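PDB 3P8L: geranyltranstransferase from Enterococcus faecalis, which probably catalyses the magnesium-dependent condensation of isopentenyl diphosphate with geranyl diphosphate to give (2E,6E)-farnesyl diphosphate and diphosphate. Local coordinates for residues V26-E31 / L80-T85; E70-Q75 / G198-Q203; G209-F214 / E290-L295. All coordinates share one frame; numbering follows the deposited sequence. Where two conformers were deposited one is given.

Contact 1 (V26-E31 / L80-T85)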
ATOM      1  N   VAL A  26      11.163  -7.958  10.328  1.00 36.34           N
ATOM      2  CA  VAL A  26      12.243  -7.130  10.859  1.00 39.40           C
ATOM      3  C   VAL A  26      13.388  -6.987   9.842  1.00 40.34           C
ATOM      4  O   VAL A  26      13.864  -5.864   9.596  1.00 39.36           O
ATOM      5  CB  VAL A  26      12.717  -7.655  12.254  1.00 42.02           C
ATOM      6  CG1 VAL A  26      14.089  -7.129  12.632  1.00 44.67           C
ATOM      7  CG2 VAL A  26      11.678  -7.333  13.331  1.00 45.30           C
ATOM      8  N   ASP A  27      13.802  -8.109   9.244  1.00 35.61           N
ATOM      9  CA  ASP A  27      14.869  -8.097   8.242  1.00 40.45           C
ATOM     10  C   ASP A  27      14.448  -7.265   7.060  1.00 34.79           C
ATOM     11  O   ASP A  27      15.257  -6.516   6.559  1.00 33.59           O
ATOM     12  CB  ASP A  27      15.221  -9.495   7.704  1.00 38.19           C
ATOM     13  CG  ASP A  27      15.899 -10.383   8.745  1.00 47.58           C
ATOM     14  OD1 ASP A  27      16.285  -9.889   9.807  1.00 36.81           O
ATOM     15  OD2 ASP A  27      16.040 -11.596   8.506  1.00 45.23           O
ATOM     16  N   PHE A  28      13.192  -7.420   6.613  1.00 36.46           N
ATOM     17  CA  PHE A  28      12.704  -6.667   5.468  1.00 39.66           C
ATOM     18  C   PHE A  28      12.720  -5.167   5.725  1.00 32.29           C
ATOM     19  O   PHE A  28      13.152  -4.414   4.857  1.00 36.71           O
ATOM     20  CB  PHE A  28      11.306  -7.104   4.980  1.00 34.76           C
ATOM     21  CG  PHE A  28      10.925  -6.469   3.694  1.00 37.77           C
ATOM     22  CD1 PHE A  28      10.053  -5.382   3.660  1.00 35.41           C
ATOM     23  CD2 PHE A  28      11.496  -6.906   2.511  1.00 33.93           C
ATOM     24  CE1 PHE A  28       9.744  -4.764   2.467  1.00 34.40           C
ATOM     25  CE2 PHE A  28      11.184  -6.292   1.297  1.00 42.04           C
ATOM     26  CZ  PHE A  28      10.306  -5.219   1.282  1.00 35.69           C
ATOM     27  N   ILE A  29      12.285  -4.754   6.912  1.00 34.91           N
ATOM     28  CA  ILE A  29      12.258  -3.329   7.261  0.50 36.16           C
ATOM     29  C   ILE A  29      13.683  -2.775   7.398  1.00 38.61           C
ATOM     30  O   ILE A  29      13.987  -1.706   6.879  1.00 37.80           O
ATOM     31  CB  ILE A  29      11.392  -3.040   8.522  0.50 39.27           C
ATOM     32  CG1 ILE A  29       9.932  -2.836   8.133  0.50 47.63           C
ATOM     33  CG2 ILE A  29      11.818  -1.759   9.219  0.50 38.49           C
ATOM     34  CD1 ILE A  29       9.101  -4.076   8.125  0.50 48.67           C
ATOM     35  N   ALA A  30      14.567  -3.519   8.063  1.00 40.70           N
ATOM     36  CA  ALA A  30      15.958  -3.079   8.265  1.00 42.93           C
ATOM     37  C   ALA A  30      16.723  -2.969   6.945  1.00 43.19           C
ATOM     38  O   ALA A  30      17.505  -2.052   6.757  1.00 45.49           O
ATOM     39  CB  ALA A  30      16.688  -4.024   9.232  1.00 43.02           C
ATOM     40  N   GLU A  31      16.461  -3.887   6.022  1.00 43.47           N
ATOM     41  CA  GLU A  31      17.213  -3.923   4.780  1.00 44.53           C
ATOM     42  C   GLU A  31      16.641  -3.028   3.663  1.00 46.80           C
ATOM     43  O   GLU A  31      17.396  -2.527   2.858  1.00 44.84           O
ATOM     44  CB  GLU A  31      17.384  -5.367   4.301  1.00 45.29           C
ATOM     45  CG  GLU A  31      18.316  -6.214   5.209  1.00 65.61           C
ATOM     46  CD  GLU A  31      18.095  -7.736   5.090  1.00 75.99           C
ATOM     47  OE1 GLU A  31      17.626  -8.215   4.032  1.00 82.99           O
ATOM     48  OE2 GLU A  31      18.401  -8.461   6.063  1.00 73.41           O
ATOM     49  N   LEU A  80       1.032  -9.756   5.396  1.00 32.91           N
ATOM     50  CA  LEU A  80      -0.263  -9.542   6.052  1.00 35.41           C
ATOM     51  C   LEU A  80      -0.140  -8.851   7.421  1.00 31.62           C
ATOM     52  O   LEU A  80      -0.901  -7.906   7.738  1.00 33.94           O
ATOM     53  CB  LEU A  80      -1.014 -10.874   6.181  1.00 28.70           C
ATOM     54  CG  LEU A  80      -2.376 -10.879   6.860  1.00 36.03           C
ATOM     55  CD1 LEU A  80      -3.352  -9.972   6.135  1.00 31.85           C
ATOM     56  CD2 LEU A  80      -2.935 -12.319   6.978  1.00 29.76           C
ATOM     57  N   GLU A  81       0.829  -9.296   8.229  1.00 28.85           N
ATOM     58  CA  GLU A  81       1.047  -8.679   9.528  1.00 33.41           C
ATOM     59  C   GLU A  81       1.553  -7.218   9.419  1.00 28.58           C
ATOM     60  O   GLU A  81       1.244  -6.399  10.294  1.00 31.35           O
ATOM     61  CB  GLU A  81       1.942  -9.544  10.414  1.00 30.46           C
ATOM     62  CG  GLU A  81       2.050  -9.077  11.866  1.00 34.01           C
ATOM     63  CD  GLU A  81       0.723  -9.105  12.659  1.00 36.04           C
ATOM     64  OE1 GLU A  81      -0.375  -9.455  12.141  1.00 33.18           O
ATOM     65  OE2 GLU A  81       0.798  -8.762  13.839  1.00 38.31           O
ATOM     66  N   MET A  82       2.261  -6.904   8.331  1.00 31.89           N
ATOM     67  CA  MET A  82       2.670  -5.534   7.988  1.00 32.71           C
ATOM     68  C   MET A  82       1.468  -4.624   7.718  1.00 30.67           C
ATOM     69  O   MET A  82       1.443  -3.474   8.197  1.00 32.39           O
ATOM     70  CB  MET A  82       3.711  -5.496   6.844  1.00 27.90           C
ATOM     71  CG  MET A  82       5.125  -6.113   7.224  1.00 29.99           C
ATOM     72  SD  MET A  82       6.253  -6.321   5.801  1.00 24.69           S
ATOM     73  CE  MET A  82       6.655  -4.611   5.436  1.00 28.62           C
ATOM     74  N   ILE A  83       0.477  -5.148   6.983  1.00 27.50           N
ATOM     75  CA  ILE A  83      -0.775  -4.454   6.715  1.00 32.64           C
ATOM     76  C   ILE A  83      -1.490  -4.189   8.038  1.00 25.44           C
ATOM     77  O   ILE A  83      -1.908  -3.055   8.311  1.00 31.92           O
ATOM     78  CB  ILE A  83      -1.731  -5.259   5.771  1.00 32.13           C
ATOM     79  CG1 ILE A  83      -1.170  -5.391   4.360  1.00 35.79           C
ATOM     80  CG2 ILE A  83      -3.133  -4.646   5.761  1.00 35.68           C
ATOM     81  CD1 ILE A  83      -1.214  -4.136   3.523  1.00 29.15           C
ATOM     82  N   HIS A  84      -1.649  -5.244   8.838  1.00 23.68           N
ATOM     83  CA  HIS A  84      -2.252  -5.131  10.145  1.00 31.84           C
ATOM     84  C   HIS A  84      -1.577  -4.058  11.044  1.00 26.81           C
ATOM     85  O   HIS A  84      -2.269  -3.242  11.623  1.00 33.83           O
ATOM     86  CB  HIS A  84      -2.222  -6.455  10.863  1.00 29.23           C
ATOM     87  CG  HIS A  84      -2.875  -6.395  12.199  1.00 29.69           C
ATOM     88  ND1 HIS A  84      -4.177  -5.979  12.359  1.00 30.49           N
ATOM     89  CD2 HIS A  84      -2.411  -6.675  13.436  1.00 33.60           C
ATOM     90  CE1 HIS A  84      -4.494  -6.020  13.640  1.00 33.23           C
ATOM     91  NE2 HIS A  84      -3.445  -6.448  14.312  1.00 34.08           N
ATOM     92  N   THR A  85      -0.244  -4.097  11.129  1.00 28.89           N
ATOM     93  CA  THR A  85       0.568  -3.146  11.913  1.00 31.14           C
ATOM     94  C   THR A  85       0.383  -1.717  11.395  1.00 33.58           C
ATOM     95  O   THR A  85       0.229  -0.790  12.185  1.00 30.88           O
ATOM     96  CB  THR A  85       2.094  -3.502  11.872  1.00 34.89           C
ATOM     97  OG1 THR A  85       2.287  -4.864  12.270  1.00 32.38           O
ATOM     98  CG2 THR A  85       2.930  -2.580  12.791  1.00 28.47           C
TER

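Contact 2 (E70-Q75 / G198-Q203)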
ATOM      1  N   GLU A  70       7.516 -23.300   4.031  1.00 51.81           N
ATOM      2  CA  GLU A  70       8.611 -22.772   3.227  1.00 52.00           C
ATOM      3  C   GLU A  70       8.673 -21.262   3.397  1.00 47.90           C
ATOM      4  O   GLU A  70       7.706 -20.658   3.858  1.00 48.42           O
ATOM      5  CB  GLU A  70       8.385 -23.073   1.750  1.00 51.99           C
ATOM      6  CG  GLU A  70       8.236 -24.534   1.387  1.00 60.93           C
ATOM      7  CD  GLU A  70       7.995 -24.696  -0.087  1.00 59.64           C
ATOM      8  OE1 GLU A  70       8.958 -24.521  -0.856  1.00 66.53           O
ATOM      9  OE2 GLU A  70       6.840 -24.971  -0.478  1.00 61.43           O
ATOM     10  N   THR A  71       9.816 -20.684   3.022  1.00 45.21           N
ATOM     11  CA  THR A  71      10.065 -19.239   2.974  1.00 48.84           C
ATOM     12  C   THR A  71       8.855 -18.375   2.569  1.00 44.78           C
ATOM     13  O   THR A  71       8.483 -17.439   3.302  1.00 45.38           O
ATOM     14  CB  THR A  71      11.281 -18.945   2.051  1.00 49.91           C
ATOM     15  OG1 THR A  71      12.379 -19.760   2.468  1.00 51.32           O
ATOM     16  CG2 THR A  71      11.703 -17.485   2.120  1.00 42.46           C
ATOM     17  N   GLN A  72       8.233 -18.702   1.438  1.00 43.74           N
ATOM     18  CA  GLN A  72       7.102 -17.923   0.908  1.00 46.07           C
ATOM     19  C   GLN A  72       5.869 -17.892   1.797  1.00 45.34           C
ATOM     20  O   GLN A  72       5.096 -16.925   1.741  1.00 45.24           O
ATOM     21  CB  GLN A  72       6.691 -18.375  -0.499  1.00 46.84           C
ATOM     22  CG  GLN A  72       6.218 -19.823  -0.602  1.00 57.80           C
ATOM     23  CD  GLN A  72       7.325 -20.761  -1.041  1.00 71.37           C
ATOM     24  OE1 GLN A  72       8.458 -20.700  -0.546  1.00 72.86           O
ATOM     25  NE2 GLN A  72       7.005 -21.634  -1.990  1.00 76.10           N
ATOM     26  N   ASP A  73       5.682 -18.934   2.607  1.00 39.73           N
ATOM     27  CA  ASP A  73       4.595 -18.966   3.590  1.00 39.02           C
ATOM     28  C   ASP A  73       4.841 -17.910   4.662  1.00 40.78           C
ATOM     29  O   ASP A  73       3.924 -17.171   5.008  1.00 34.73           O
ATOM     30  CB  ASP A  73       4.425 -20.340   4.243  1.00 39.95           C
ATOM     31  CG  ASP A  73       4.287 -21.471   3.213  1.00 51.83           C
ATOM     32  OD1 ASP A  73       4.766 -22.587   3.485  1.00 45.05           O
ATOM     33  OD2 ASP A  73       3.711 -21.238   2.138  1.00 52.72           O
ATOM     34  N   TYR A  74       6.076 -17.842   5.154  1.00 33.02           N
ATOM     35  CA  TYR A  74       6.473 -16.835   6.131  1.00 38.99           C
ATOM     36  C   TYR A  74       6.444 -15.434   5.551  1.00 37.51           C
ATOM     37  O   TYR A  74       6.085 -14.496   6.258  1.00 41.34           O
ATOM     38  CB  TYR A  74       7.852 -17.122   6.728  1.00 34.58           C
ATOM     39  CG  TYR A  74       7.925 -18.445   7.469  1.00 43.58           C
ATOM     40  CD1 TYR A  74       7.249 -18.629   8.670  1.00 41.40           C
ATOM     41  CD2 TYR A  74       8.673 -19.517   6.956  1.00 49.00           C
ATOM     42  CE1 TYR A  74       7.303 -19.849   9.354  1.00 43.62           C
ATOM     43  CE2 TYR A  74       8.731 -20.746   7.624  1.00 40.13           C
ATOM     44  CZ  TYR A  74       8.040 -20.898   8.817  1.00 49.75           C
ATOM     45  OH  TYR A  74       8.104 -22.077   9.494  1.00 46.87           O
ATOM     46  N   GLN A  75       6.821 -15.306   4.276  1.00 37.65           N
ATOM     47  CA  GLN A  75       6.770 -14.045   3.557  1.00 37.86           C
ATOM     48  C   GLN A  75       5.350 -13.513   3.414  1.00 38.10           C
ATOM     49  O   GLN A  75       5.120 -12.324   3.678  1.00 37.60           O
ATOM     50  CB  GLN A  75       7.485 -14.143   2.202  1.00 33.24           C
ATOM     51  CG  GLN A  75       9.001 -14.243   2.380  1.00 36.00           C
ATOM     52  CD  GLN A  75       9.745 -14.503   1.092  1.00 37.55           C
ATOM     53  OE1 GLN A  75       9.267 -15.225   0.223  1.00 37.70           O
ATOM     54  NE2 GLN A  75      10.923 -13.908   0.962  1.00 37.28           N
ATOM     55  N   GLY A 198      -4.941 -21.446   1.794  1.00 48.33           N
ATOM     56  CA  GLY A 198      -5.382 -22.324   0.693  1.00 52.31           C
ATOM     57  C   GLY A 198      -4.550 -22.290  -0.579  1.00 53.52           C
ATOM     58  O   GLY A 198      -4.276 -23.333  -1.174  1.00 51.24           O
ATOM     59  N   VAL A 199      -4.146 -21.089  -0.989  1.00 50.63           N
ATOM     60  CA  VAL A 199      -3.370 -20.884  -2.203  1.00 48.33           C
ATOM     61  C   VAL A 199      -1.951 -21.417  -2.017  1.00 55.17           C
ATOM     62  O   VAL A 199      -1.391 -22.080  -2.907  1.00 50.48           O
ATOM     63  CB  VAL A 199      -3.371 -19.382  -2.593  1.00 50.51           C
ATOM     64  CG1 VAL A 199      -2.355 -19.065  -3.669  1.00 48.64           C
ATOM     65  CG2 VAL A 199      -4.758 -18.960  -3.029  1.00 47.08           C
ATOM     66  N   LEU A 200      -1.383 -21.140  -0.845  1.00 47.61           N
ATOM     67  CA  LEU A 200      -0.066 -21.643  -0.485  1.00 49.07           C
ATOM     68  C   LEU A 200      -0.028 -23.170  -0.448  1.00 51.06           C
ATOM     69  O   LEU A 200       1.009 -23.764  -0.738  1.00 45.51           O
ATOM     70  CB  LEU A 200       0.406 -21.055   0.861  1.00 46.51           C
ATOM     71  CG  LEU A 200       0.667 -19.535   0.871  1.00 44.68           C
ATOM     72  CD1 LEU A 200       0.848 -19.004   2.300  1.00 40.32           C
ATOM     73  CD2 LEU A 200       1.851 -19.173   0.018  1.00 40.50           C
ATOM     74  N   ALA A 201      -1.158 -23.788  -0.098  1.00 50.11           N
ATOM     75  CA  ALA A 201      -1.244 -25.238   0.011  1.00 55.71           C
ATOM     76  C   ALA A 201      -1.793 -25.910  -1.261  1.00 58.73           C
ATOM     77  O   ALA A 201      -2.100 -27.110  -1.247  1.00 57.00           O
ATOM     78  CB  ALA A 201      -2.083 -25.617   1.220  1.00 52.58           C
ATOM     79  N   ASN A 202      -1.921 -25.126  -2.336  1.00 57.30           N
ATOM     80  CA  ASN A 202      -2.420 -25.594  -3.637  1.00 63.61           C
ATOM     81  C   ASN A 202      -3.806 -26.233  -3.650  1.00 63.59           C
ATOM     82  O   ASN A 202      -4.044 -27.190  -4.386  1.00 66.85           O
ATOM     83  CB  ASN A 202      -1.406 -26.520  -4.324  1.00 68.63           C
ATOM     84  CG  ASN A 202      -0.884 -25.941  -5.619  1.00 78.41           C
ATOM     85  OD1 ASN A 202       0.290 -25.590  -5.721  1.00 88.48           O
ATOM     86  ND2 ASN A 202      -1.761 -25.825  -6.617  1.00 76.49           N
ATOM     87  N   GLN A 203      -4.711 -25.693  -2.844  1.00 58.86           N
ATOM     88  CA  GLN A 203      -6.075 -26.187  -2.764  1.00 51.63           C
ATOM     89  C   GLN A 203      -6.938 -25.686  -3.911  1.00 56.79           C
ATOM     90  O   GLN A 203      -6.586 -24.708  -4.585  1.00 54.62           O
ATOM     91  CB  GLN A 203      -6.692 -25.802  -1.428  1.00 49.15           C
ATOM     92  CG  GLN A 203      -5.975 -26.432  -0.247  1.00 51.37           C
ATOM     93  CD  GLN A 203      -5.972 -27.952  -0.320  1.00 53.88           C
ATOM     94  OE1 GLN A 203      -7.019 -28.590  -0.260  1.00 59.90           O
ATOM     95  NE2 GLN A 203      -4.796 -28.531  -0.424  1.00 44.14           N
TER

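Contact 3 (G209-F214 / E290-L295)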
ATOM      1  N   GLY A 209     -12.941 -21.543  -1.318  1.00 51.53           N
ATOM      2  CA  GLY A 209     -14.290 -21.054  -0.989  1.00 41.77           C
ATOM      3  C   GLY A 209     -14.817 -21.447   0.378  1.00 46.56           C
ATOM      4  O   GLY A 209     -15.473 -20.644   1.054  1.00 47.28           O
ATOM      5  N   LEU A 210     -14.547 -22.688   0.782  1.00 48.44           N
ATOM      6  CA  LEU A 210     -14.895 -23.163   2.124  1.00 49.47           C
ATOM      7  C   LEU A 210     -14.013 -22.534   3.230  1.00 46.64           C
ATOM      8  O   LEU A 210     -14.504 -22.176   4.300  1.00 45.42           O
ATOM      9  CB  LEU A 210     -14.809 -24.691   2.181  1.00 49.31           C
ATOM     10  CG  LEU A 210     -15.924 -25.495   1.485  1.00 60.26           C
ATOM     11  CD1 LEU A 210     -15.715 -26.996   1.696  1.00 57.06           C
ATOM     12  CD2 LEU A 210     -17.313 -25.078   1.982  1.00 55.59           C
ATOM     13  N   LEU A 211     -12.716 -22.401   2.955  1.00 46.29           N
ATOM     14  CA  LEU A 211     -11.781 -21.725   3.871  1.00 46.88           C
ATOM     15  C   LEU A 211     -12.217 -20.282   4.142  1.00 41.00           C
ATOM     16  O   LEU A 211     -12.136 -19.801   5.266  1.00 47.31           O
ATOM     17  CB  LEU A 211     -10.371 -21.753   3.288  1.00 42.20           C
ATOM     18  CG  LEU A 211      -9.705 -23.121   3.288  1.00 43.43           C
ATOM     19  CD1 LEU A 211      -8.449 -23.098   2.431  1.00 45.62           C
ATOM     20  CD2 LEU A 211      -9.412 -23.575   4.699  1.00 38.55           C
ATOM     21  N   THR A 212     -12.728 -19.629   3.101  1.00 45.43           N
ATOM     22  CA  THR A 212     -13.302 -18.289   3.185  1.00 44.90           C
ATOM     23  C   THR A 212     -14.494 -18.197   4.134  1.00 49.36           C
ATOM     24  O   THR A 212     -14.615 -17.241   4.914  1.00 51.97           O
ATOM     25  CB  THR A 212     -13.720 -17.842   1.787  1.00 49.14           C
ATOM     26  OG1 THR A 212     -12.564 -17.834   0.953  1.00 44.12           O
ATOM     27  CG2 THR A 212     -14.385 -16.457   1.800  1.00 43.65           C
ATOM     28  N   GLN A 213     -15.362 -19.198   4.075  1.00 50.26           N
ATOM     29  CA  GLN A 213     -16.524 -19.266   4.946  1.00 47.42           C
ATOM     30  C   GLN A 213     -16.086 -19.478   6.378  1.00 39.09           C
ATOM     31  O   GLN A 213     -16.639 -18.863   7.307  1.00 38.58           O
ATOM     32  CB  GLN A 213     -17.463 -20.402   4.514  1.00 53.23           C
ATOM     33  CG  GLN A 213     -18.303 -20.103   3.277  1.00 63.23           C
ATOM     34  CD  GLN A 213     -19.179 -21.286   2.866  1.00 71.42           C
ATOM     35  OE1 GLN A 213     -19.986 -21.783   3.656  1.00 68.38           O
ATOM     36  NE2 GLN A 213     -19.019 -21.738   1.629  1.00 66.66           N
ATOM     37  N   PHE A 214     -15.107 -20.361   6.562  1.00 37.80           N
ATOM     38  CA  PHE A 214     -14.499 -20.543   7.881  1.00 42.93           C
ATOM     39  C   PHE A 214     -13.993 -19.214   8.456  1.00 39.63           C
ATOM     40  O   PHE A 214     -14.266 -18.899   9.613  1.00 45.54           O
ATOM     41  CB  PHE A 214     -13.338 -21.541   7.827  1.00 44.55           C
ATOM     42  CG  PHE A 214     -12.630 -21.700   9.139  1.00 47.10           C
ATOM     43  CD1 PHE A 214     -13.121 -22.569  10.105  1.00 48.83           C
ATOM     44  CD2 PHE A 214     -11.477 -20.966   9.421  1.00 41.32           C
ATOM     45  CE1 PHE A 214     -12.463 -22.718  11.333  1.00 52.92           C
ATOM     46  CE2 PHE A 214     -10.822 -21.097  10.639  1.00 41.90           C
ATOM     47  CZ  PHE A 214     -11.311 -21.990  11.600  1.00 47.09           C
ATOM     48  N   GLU A 290      -7.649 -30.431  13.378  1.00 54.64           N
ATOM     49  CA  GLU A 290      -7.429 -29.916  14.746  1.00 51.20           C
ATOM     50  C   GLU A 290      -6.733 -28.566  14.752  1.00 45.62           C
ATOM     51  O   GLU A 290      -6.997 -27.755  15.626  1.00 50.18           O
ATOM     52  CB  GLU A 290      -6.624 -30.883  15.623  1.00 53.23           C
ATOM     53  CG  GLU A 290      -6.716 -32.354  15.252  1.00 72.80           C
ATOM     54  CD  GLU A 290      -5.608 -32.782  14.296  1.00 84.25           C
ATOM     55  OE1 GLU A 290      -4.416 -32.509  14.589  1.00 83.07           O
ATOM     56  OE2 GLU A 290      -5.933 -33.395  13.255  1.00 80.69           O
ATOM     57  N   HIS A 291      -5.846 -28.333  13.788  1.00 44.59           N
ATOM     58  CA  HIS A 291      -5.178 -27.041  13.664  1.00 47.43           C
ATOM     59  C   HIS A 291      -6.187 -25.893  13.584  1.00 47.48           C
ATOM     60  O   HIS A 291      -6.138 -24.964  14.387  1.00 44.00           O
ATOM     61  CB  HIS A 291      -4.201 -27.023  12.493  1.00 41.32           C
ATOM     62  CG  HIS A 291      -2.905 -27.697  12.796  1.00 49.37           C
ATOM     63  ND1 HIS A 291      -1.989 -27.170  13.680  1.00 54.80           N
ATOM     64  CD2 HIS A 291      -2.378 -28.863  12.352  1.00 43.01           C
ATOM     65  CE1 HIS A 291      -0.946 -27.978  13.760  1.00 56.05           C
ATOM     66  NE2 HIS A 291      -1.154 -29.007  12.957  1.00 46.75           N
ATOM     67  N   LEU A 292      -7.129 -26.000  12.658  1.00 44.63           N
ATOM     68  CA  LEU A 292      -8.155 -24.984  12.534  1.00 48.29           C
ATOM     69  C   LEU A 292      -9.274 -25.097  13.575  1.00 49.74           C
ATOM     70  O   LEU A 292      -9.752 -24.067  14.059  1.00 45.37           O
ATOM     71  CB  LEU A 292      -8.692 -24.934  11.103  1.00 48.53           C
ATOM     72  CG  LEU A 292      -7.712 -24.403  10.047  1.00 48.24           C
ATOM     73  CD1 LEU A 292      -8.315 -24.495   8.651  1.00 48.23           C
ATOM     74  CD2 LEU A 292      -7.318 -22.973  10.352  1.00 40.11           C
ATOM     75  N   ALA A 293      -9.659 -26.327  13.947  1.00 45.64           N
ATOM     76  CA  ALA A 293     -10.656 -26.544  15.020  1.00 46.19           C
ATOM     77  C   ALA A 293     -10.249 -25.986  16.382  1.00 47.72           C
ATOM     78  O   ALA A 293     -11.100 -25.450  17.100  1.00 46.62           O
ATOM     79  CB  ALA A 293     -11.037 -28.025  15.146  1.00 48.63           C
ATOM     80  N   ASN A 294      -8.968 -26.115  16.737  1.00 44.04           N
ATOM     81  CA  ASN A 294      -8.443 -25.588  18.003  0.50 49.99           C
ATOM     82  C   ASN A 294      -8.545 -24.060  18.083  1.00 49.35           C
ATOM     83  O   ASN A 294      -8.809 -23.499  19.142  1.00 49.57           O
ATOM     84  CB  ASN A 294      -6.990 -26.036  18.221  0.50 48.03           C
ATOM     85  CG  ASN A 294      -6.325 -25.327  19.381  0.50 51.66           C
ATOM     86  OD1 ASN A 294      -6.640 -25.583  20.540  0.50 55.37           O
ATOM     87  ND2 ASN A 294      -5.402 -24.424  19.072  0.50 60.27           N
ATOM     88  N   LEU A 295      -8.315 -23.390  16.956  1.00 48.78           N
ATOM     89  CA  LEU A 295      -8.459 -21.923  16.916  1.00 53.88           C
ATOM     90  C   LEU A 295      -9.901 -21.493  17.189  1.00 53.23           C
ATOM     91  O   LEU A 295     -10.142 -20.507  17.879  1.00 53.26           O
ATOM     92  CB  LEU A 295      -7.947 -21.343  15.592  1.00 56.92           C
ATOM     93  CG  LEU A 295      -6.425 -21.408  15.375  1.00 60.00           C
ATOM     94  CD1 LEU A 295      -6.089 -20.954  13.988  1.00 62.89           C
ATOM     95  CD2 LEU A 295      -5.641 -20.594  16.398  1.00 62.54           C
TER

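Contact 1 (V26-E31 / L80-T85)
Met82 reaches across from helix 71-92 to Phe28 and Ile29 on helix 13-31, a contact in the largely helical isoprenoid synthase fold of the FPP/GGPP synthase family. Two helices can meet through a single long side chain, and this pair illustrates the point: the nearest CA atoms, those of Ile29 and Met82, stay 9.9 Å apart, and all three touching residues are buried.

The direct interactions are apolar, and the terminal methyl of the methionine makes them. Met82 is extended as far as its sulfur and then bends (chi3 71°), which places CE against both partners. That methyl lies 3.9 Å from Phe28 CD1, approaching the ring obliquely, while the two side chains cross at about a right angle. In one of its two deposited conformers Ile29 meets the same methyl tip to tip, with CD1 3.7 Å from Met82 CE; this second touch is less certain for that reason. Beyond the pair, Phe28 also stacks on Tyr32 and packs against helix 114-133, and Ile29 rests on Leu43 and Ile46 of helix 36-47.

Polar interactions stay within each helix or go to other partners. Glu81 OE2 forms a salt bridge with Arg52, and on the far helix Asp27 OD2 pairs with Lys23. One turn along from Glu81, the hydroxyl of Thr85 folds back on its own helix. Glu81 O therefore accepts twice from one residue, from Thr85 N at 2.9 Å and from Thr85 OG1 at 2.7 Å, the two donors arriving from opposite faces of the carbonyl plane.

Contact 2 (E70-Q75 / G198-Q203)
Asp73 and Leu200 both turn their CG atoms anti to the carbonyl carbon and beside the backbone N (chi1 -53° and -66°), and with these torsions the carboxylate and the isobutyl group slide past each other in opposite directions. Their CA atoms are 6.7 Å apart.

The touching is done chiefly by one oxygen. Asp73 OD2 lies against the flank of the leucine, 3.5 Å from both Leu200 CB and Leu200 CD2, while Leu200 CD1 comes within 4.0 Å of Asp73 CA. Gln72 adds a looser contact through its backbone oxygen. Asp73 OD2 is buried against the leucine with no polar partner in the model, which would tend to raise the pKa of the acid; the N-H donor on its other oxygen and a long, weak ion pair with Lys67 would tend to lower it, so the net effect is open.

That other oxygen is engaged at the start of its own helix. Asp73 OD1 accepts from Glu70 N at 2.9 Å in a nearly straight bond (167°), the donor lying above the carboxylate plane. Glu70 is the N-cap residue, so this is one half of a capping box; its carboxylate instead pairs with Lys67.

The partner helix is just ending. Asn202, with positive phi, is the C-prime residue of a Schellman motif, in which Gln203 N reaches Gly198 O and Asn202 N reaches Val199 O. The contact thus sets the beginning of helix 71-92 beside the end of helix 175-200. Helix 53-64 adjoins both, through Leu59 on Asp73 and Val58 and Val62 on Leu200, while helix 139-153 packs on Val199.

Contact 3 (G209-F214 / E290-L295)
Leu292, which Phe214 meets across this contact, rides on a helical turn closed by a bond from Asn294 N to Glu290 O, at 2.8 Å the shortest polar bond in either segment. Between the segments themselves the meeting is one of hydrocarbon with hydrocarbon and with a backbone carbonyl oxygen, an example of how a large aromatic ring can bridge helices whose nearest CA atoms, those of Phe214 and Leu292, are 9.0 Å apart.

The ring is projected outward because Phe214 CG stands anti to the backbone N (chi1 177°). Its far end does the work: Phe214 CZ lies 4.0 Å from Leu292 CB, and Phe214 CE2 lies 4.0 Å from Leu292 CD2. The leucine thus meets the far end of the ring with CB and one branch, the two side chains crossing at a slant. The same CZ atom is also 3.6 Å from Leu292 O, which comes at the ring obliquely. A turn earlier, Leu211 meets the other branch, with Leu211 CD2 4.2 Å from Leu292 CD1, so Leu292 has one methyl on the ring and the other on Leu211.

Surrounding helices complete the packing. Leu277 of helix 259-283 touches both Phe214 and Leu292, and Leu194 of helix 175-200 lies against Leu211 and Phe214, while Thr61 of helix 53-64 meets Leu292.

Helix 205-230 ends in the second aspartate-rich sequence of this family, which in relatives binds the diphosphate through magnesium. The contact lies about three turns before that sequence, where the C-terminal helix 289-298 joins the helical bundle characteristic of trans-prenyl synthases.

In the fold
From the N terminus, helix 13-31 leads first to contact 1, which closes a loop of 48 mostly helical residues by bringing 80-85 back to 26-31. Contact 2 opens inside that loop, at 70-75, and closes only at 198-203, so the two cross; they share helix 71-92 at different levels, their centres 18 Å apart. Contact 3 begins after contact 2 has closed and follows in series, returning the C-terminal helix 289-298 to helix 205-230. It nevertheless touches contact 2, where Gly198 CA lies 3.6 Å from Leu211 CD1. Contacts 1 and 3 sit on opposite sides of the chain's centre, linking its two terminal helices to the bundle.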